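Pertussis toxin-like subunit ArtA (Escherichia coli, PDB 4Z9D) binds NAD and probably acts as the ADP-ribosyltransferase subunit of a pertussis-like AB5 toxin that inhibits trimeric G proteins. Local coordinates at residues 30-33 / 34-38; 165-168 / 169-173. The protein carries 2 engineered substitutions. All blocks are in the same frame, centred on the assembly; numbering follows the deposited sequence.

From the N terminus the chain first reaches contact 1, where residues 30-38 enter, wind through and leave the short helix 32-37 beside bound NAD. Contact 2 comes much later, in the loop that follows strand 144-152, where residues 168-171 make a turn within an otherwise extended tail. The two lie in series along the sequence, neither enclosing nor crossing the other, yet they meet in space with centres about 12 Å apart. Arg-30 makes the junction: its NH2 probably bonds to Pro-169 O and its backbone O to Val-172 N. Leu-32 adds apolar contact with Ile-168 and Leu-171, so the C-terminal loop lies against the start of the NAD-side helix.

Contact 1: residues 30-33 / 34-38; sequences RNLQ and QHLRG. With NAD (nicotinamide-adenine-dinucleotide), chain F.
Asn-31 caps the start of helix 32-37: its OD1 accepts from Gln-34 N at 3.0 Å, the capping bond of an N-cap asparagine. The bond is nearly straight at its hydrogen (169°), although the donor stands above the plane of the acceptor amide. Asn-31 can reach Gln-34 N because CG swings away from its own N to lie beside the carbonyl carbon (chi1 -174°), which turns the amide over the first helical turn. There Asn-31 CG rests 3.6 Å from Gln-34 CB. The two side-chain amides stack with planes 27° apart, and Gln-34 OE1 also accepts from Asn-29 ND2.

Gln-33 crosses Arg-37 obliquely. Gln-33 CG sits over one face of the guanidinium, toward the rim, 3.4 Å from Arg-37 CZ; Arg-37 NE forms a salt bridge with Glu-109. Leu-32 CG meets Leu-36 CD1 at 4.0 Å along the helix, and the backbone bond from Leu-36 N to Leu-32 O (2.9 Å) joins the same pair. At the other end Gly-38, with positive phi, closes a Schellman motif. This last turn borders the NAD pocket, with Leu-36 O 3.1 Å from ribose O3D of NAD.

Leu-32 packs on Phe-50 of strand 50-54, whose ring meets His-35 edge-to-face, while His-35 ND1 is hydrogen-bonded to Ser-48 OG; Leu-32 also reaches helix 92-100, and His-35 touches strand 118-122.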
loop_
_atom_site.group_PDB
_atom_site.type_symbol
_atom_site.label_atom_id
_atom_site.label_comp_id
_atom_site.label_asym_id
_atom_site.label_seq_id
_atom_site.Cartn_x
_atom_site.Cartn_y
_atom_site.Cartn_z
ATOM N N ARG A 30 2.688 -14.088 6.230
ATOM C CA ARG A 30 3.876 -13.269 5.945
ATOM C C ARG A 30 4.760 -13.797 4.808
ATOM O O ARG A 30 5.976 -13.607 4.823
ATOM C CB ARG A 30 4.709 -13.093 7.229
ATOM C CG ARG A 30 4.095 -12.078 8.185
ATOM C CD ARG A 30 4.865 -11.906 9.495
ATOM N NE ARG A 30 4.109 -11.048 10.403
ATOM C CZ ARG A 30 4.578 -9.939 10.966
ATOM N NH1 ARG A 30 3.788 -9.238 11.764
ATOM N NH2 ARG A 30 5.825 -9.539 10.749
ATOM N N ASN A 31 4.156 -14.447 3.813
ATOM C CA ASN A 31 4.875 -14.780 2.583
ATOM C C ASN A 31 4.920 -13.540 1.709
ATOM O O ASN A 31 3.929 -13.217 1.041
ATOM C CB ASN A 31 4.199 -15.942 1.838
ATOM C CG ASN A 31 5.002 -16.416 0.624
ATOM O OD1 ASN A 31 5.561 -15.613 -0.125
ATOM N ND2 ASN A 31 5.074 -17.731 0.440
ATOM N N LEU A 32 6.054 -12.842 1.731
ATOM C CA LEU A 32 6.163 -11.554 1.047
ATOM C C LEU A 32 6.030 -11.686 -0.471
ATOM O O LEU A 32 5.394 -10.857 -1.108
ATOM C CB LEU A 32 7.496 -10.865 1.400
ATOM C CG LEU A 32 7.721 -9.433 0.888
ATOM C CD1 LEU A 32 6.699 -8.473 1.471
ATOM C CD2 LEU A 32 9.127 -8.950 1.212
ATOM N N GLN A 33 6.619 -12.723 -1.058
ATOM C CA GLN A 33 6.530 -12.875 -2.510
ATOM C C GLN A 33 5.085 -13.071 -2.965
ATOM O O GLN A 33 4.675 -12.548 -3.994
ATOM C CB GLN A 33 7.405 -14.021 -2.999
ATOM C CG GLN A 33 7.660 -13.921 -4.498
ATOM C CD GLN A 33 8.920 -14.638 -4.934
ATOM O OE1 GLN A 33 9.186 -14.794 -6.132
ATOM N NE2 GLN A 33 9.699 -15.088 -3.964
ATOM N N GLN A 34 4.339 -13.859 -2.197
ATOM C CA GLN A 34 2.909 -14.056 -2.398
ATOM C C GLN A 34 2.163 -12.727 -2.381
ATOM O O GLN A 34 1.335 -12.440 -3.244
ATOM C CB GLN A 34 2.368 -14.964 -1.291
ATOM C CG GLN A 34 1.347 -15.974 -1.701
ATOM C CD GLN A 34 1.294 -17.110 -0.703
ATOM O OE1 GLN A 34 0.578 -17.036 0.289
ATOM N NE2 GLN A 34 2.075 -18.159 -0.951
ATOM N N HIS A 35 2.449 -11.911 -1.376
ATOM C CA HIS A 35 1.807 -10.611 -1.285
ATOM C C HIS A 35 2.131 -9.724 -2.494
ATOM O O HIS A 35 1.240 -9.128 -3.104
ATOM C CB HIS A 35 2.222 -9.909 0.000
ATOM C CG HIS A 35 1.772 -8.489 0.060
ATOM N ND1 HIS A 35 0.483 -8.127 0.404
ATOM C CD2 HIS A 35 2.424 -7.336 -0.225
ATOM C CE1 HIS A 35 0.369 -6.811 0.340
ATOM N NE2 HIS A 35 1.533 -6.307 -0.024
ATOM N N LEU A 36 3.414 -9.644 -2.836
ATOM C CA LEU A 36 3.864 -8.752 -3.889
ATOM C C LEU A 36 3.280 -9.142 -5.252
ATOM O O LEU A 36 3.072 -8.280 -6.116
ATOM C CB LEU A 36 5.392 -8.718 -3.948
ATOM C CG LEU A 36 6.126 -8.122 -2.737
ATOM C CD1 LEU A 36 7.624 -8.267 -2.916
ATOM C CD2 LEU A 36 5.762 -6.663 -2.545
ATOM N N ARG A 37 3.006 -10.434 -5.441
ATOM C CA ARG A 37 2.357 -10.902 -6.672
ATOM C C ARG A 37 0.869 -10.590 -6.699
ATOM O O ARG A 37 0.264 -10.530 -7.770
ATOM C CB ARG A 37 2.521 -12.407 -6.841
ATOM C CG ARG A 37 3.934 -12.905 -6.937
ATOM C CD ARG A 37 3.891 -14.418 -7.079
ATOM N NE ARG A 37 5.209 -15.043 -7.059
ATOM C CZ ARG A 37 5.546 -16.009 -6.206
ATOM N NH1 ARG A 37 4.658 -16.451 -5.319
ATOM N NH2 ARG A 37 6.765 -16.543 -6.236
ATOM N N GLY A 38 0.273 -10.438 -5.522
ATOM C CA GLY A 38 -1.160 -10.239 -5.416
ATOM C C GLY A 38 -1.894 -11.512 -5.049
ATOM O O GLY A 38 -3.117 -11.505 -4.859
HETATM P PA NAD F . -5.988 -5.357 -1.140
HETATM O O1A NAD F . -5.290 -4.865 0.076
HETATM O O2A NAD F . -6.570 -6.723 -1.149
HETATM O O5B NAD F . -7.133 -4.255 -1.504
HETATM C C5B NAD F . -8.092 -4.404 -2.564
HETATM C C4B NAD F . -9.485 -4.097 -1.977
HETATM O O4B NAD F . -9.870 -5.126 -1.016
HETATM C C3B NAD F . -9.417 -2.846 -1.154
HETATM O O3B NAD F . -9.467 -1.703 -2.061
HETATM C C2B NAD F . -10.702 -2.989 -0.390
HETATM O O2B NAD F . -11.772 -2.917 -1.318
HETATM C C1B NAD F . -10.593 -4.455 0.057
HETATM N N9A NAD F . -9.780 -4.781 1.282
HETATM C C8A NAD F . -8.472 -4.790 1.537
HETATM N N7A NAD F . -8.300 -5.208 2.793
HETATM C C5A NAD F . -9.500 -5.479 3.316
HETATM C C6A NAD F . -9.884 -5.927 4.525
HETATM N N6A NAD F . -8.920 -6.163 5.411
HETATM N N1A NAD F . -11.175 -6.127 4.840
HETATM C C2A NAD F . -12.140 -5.866 3.868
HETATM N N3A NAD F . -11.718 -5.398 2.616
HETATM C C4A NAD F . -10.410 -5.218 2.371
HETATM O O3 NAD F . -5.010 -5.261 -2.376
HETATM P PN NAD F . -4.100 -3.953 -2.702
HETATM O O1N NAD F . -3.621 -3.318 -1.443
HETATM O O2N NAD F . -4.779 -3.148 -3.740
HETATM O O5D NAD F . -2.848 -4.702 -3.336
HETATM C C5D NAD F . -2.977 -5.599 -4.447
HETATM C C4D NAD F . -1.663 -5.633 -5.233
HETATM O O4D NAD F . -1.354 -4.222 -5.506
HETATM C C3D NAD F . -0.505 -6.192 -4.386
HETATM O O3D NAD F . 0.501 -6.774 -5.223
HETATM C C2D NAD F . 0.030 -4.896 -3.808
HETATM O O2D NAD F . 1.384 -5.056 -3.329
HETATM C C1D NAD F . -0.035 -3.948 -4.998
HETATM N N1N NAD F . 0.092 -2.525 -4.519
HETATM C C2N NAD F . -1.055 -1.800 -4.112
HETATM C C3N NAD F . -0.975 -0.496 -3.622
HETATM C C7N NAD F . -2.125 0.219 -3.235
HETATM O O7N NAD F . -2.001 1.548 -3.046
HETATM N N7N NAD F . -3.282 -0.439 -3.127
HETATM C C4N NAD F . 0.281 0.098 -3.532
HETATM C C5N NAD F . 1.421 -0.598 -3.933
HETATM C C6N NAD F . 1.347 -1.901 -4.413
#

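Contact 2: residues 165-168 / 169-173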
loop_
_atom_site.group_PDB
_atom_site.type_symbol
_atom_site.label_atom_id
_atom_site.label_comp_id
_atom_site.label_asym_id
_atom_site.label_seq_id
_atom_site.Cartn_x
_atom_site.Cartn_y
_atom_site.Cartn_z
ATOM N N PRO A 165 13.835 0.427 9.163
ATOM C CA PRO A 165 14.784 0.276 8.057
ATOM C C PRO A 165 15.200 -1.173 7.807
ATOM O O PRO A 165 15.981 -1.426 6.885
ATOM C CB PRO A 165 15.985 1.114 8.517
ATOM C CG PRO A 165 15.978 0.944 9.995
ATOM C CD PRO A 165 14.499 0.898 10.390
ATOM N N GLY A 166 14.685 -2.108 8.602
ATOM C CA GLY A 166 15.220 -3.456 8.595
ATOM C C GLY A 166 14.415 -4.508 7.855
ATOM O O GLY A 166 13.569 -4.206 7.009
ATOM N N VAL A 167 14.709 -5.762 8.170
ATOM C CA VAL A 167 13.996 -6.897 7.594
ATOM C C VAL A 167 12.676 -7.123 8.315
ATOM O O VAL A 167 12.591 -6.968 9.527
ATOM C CB VAL A 167 14.862 -8.175 7.657
ATOM C CG1 VAL A 167 14.100 -9.412 7.103
ATOM C CG2 VAL A 167 16.174 -7.947 6.903
ATOM N N ILE A 168 11.635 -7.455 7.564
ATOM C CA ILE A 168 10.360 -7.834 8.176
ATOM C C ILE A 168 10.507 -9.106 9.020
ATOM O O ILE A 168 10.977 -10.131 8.529
ATOM C CB ILE A 168 9.294 -8.068 7.112
ATOM C CG1 ILE A 168 9.063 -6.800 6.283
ATOM C CG2 ILE A 168 8.010 -8.587 7.742
ATOM C CD1 ILE A 168 8.287 -7.086 4.999
ATOM N N PRO A 169 10.120 -9.038 10.304
ATOM C CA PRO A 169 10.248 -10.208 11.177
ATOM C C PRO A 169 9.243 -11.296 10.829
ATOM O O PRO A 169 8.217 -11.014 10.203
ATOM C CB PRO A 169 9.991 -9.650 12.584
ATOM C CG PRO A 169 9.430 -8.306 12.400
ATOM C CD PRO A 169 9.790 -7.810 11.044
ATOM N N GLN A 170 9.563 -12.523 11.214
ATOM C CA GLN A 170 8.658 -13.657 11.069
ATOM C C GLN A 170 8.223 -13.891 9.620
ATOM O O GLN A 170 7.088 -14.309 9.363
ATOM C CB GLN A 170 7.419 -13.469 11.970
ATOM C CG GLN A 170 7.735 -13.418 13.477
ATOM C CD GLN A 170 7.693 -12.016 14.074
ATOM O OE1 GLN A 170 6.910 -11.165 13.639
ATOM N NE2 GLN A 170 8.538 -11.768 15.083
ATOM N N LEU A 171 9.119 -13.633 8.669
ATOM C CA LEU A 171 8.815 -13.909 7.263
ATOM C C LEU A 171 8.630 -15.411 7.013
ATOM O O LEU A 171 9.297 -16.239 7.636
ATOM C CB LEU A 171 9.909 -13.365 6.339
ATOM C CG LEU A 171 9.956 -11.854 6.081
ATOM C CD1 LEU A 171 11.240 -11.478 5.363
ATOM C CD2 LEU A 171 8.755 -11.429 5.241
ATOM N N VAL A 172 7.752 -15.752 6.074
ATOM C CA VAL A 172 7.645 -17.136 5.620
ATOM C C VAL A 172 8.677 -17.395 4.523
ATOM O O VAL A 172 8.745 -16.672 3.542
ATOM C CB VAL A 172 6.243 -17.457 5.091
ATOM C CG1 VAL A 172 6.181 -18.911 4.641
ATOM C CG2 VAL A 172 5.208 -17.205 6.165
ATOM N N VAL A 173 9.495 -18.422 4.720
ATOM C CA VAL A 173 10.540 -18.789 3.779
ATOM C C VAL A 173 10.325 -20.248 3.434
ATOM O O VAL A 173 10.754 -21.131 4.178
ATOM C CB VAL A 173 11.946 -18.603 4.372
ATOM C CG1 VAL A 173 13.014 -18.995 3.351
ATOM C CG2 VAL A 173 12.156 -17.170 4.817
HETATM O O HOH W 1 11.972 -12.670 8.992
#
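Ile-168 O accepts a hydrogen bond from a water at 2.8 Å, and the same water accepts from Leu-171 N at 3.0 Å. The water thus bridges the two ends of an open turn: Ile-168 O and Leu-171 N stand 4.0 Å apart, and the water spans the gap. Leu-171 CG lies 3.2 Å from the same Ile-168 O, so the carbonyl meets both water and aliphatic carbon. Pro-169 and Gln-170 occupy the corners of this beta turn. Its backbone angles resemble a distorted type II turn, with Gln-170 at positive phi (58°).

Leu-171 divides its methyls between two partners. CD2 lies 3.9 Å from Ile-168 CG2, and CD1 lies 3.9 Å from Val-167 CG1, the side chains of Val-167 and Leu-171 crossing at about a right angle. Ile-168 CG1 stands beside its own N (chi1 -60°), which leaves CG2 next to the carbonyl carbon, 3.8 Å from Pro-169 CD as well.

The loop rests on helix 92-100 at Ser-94, whose OG is hydrogen-bonded to Ile-168 N and which Val-167 and Leu-171 also touch. Ile-168 and Pro-169 reach Tyr-89 of strand 88-90.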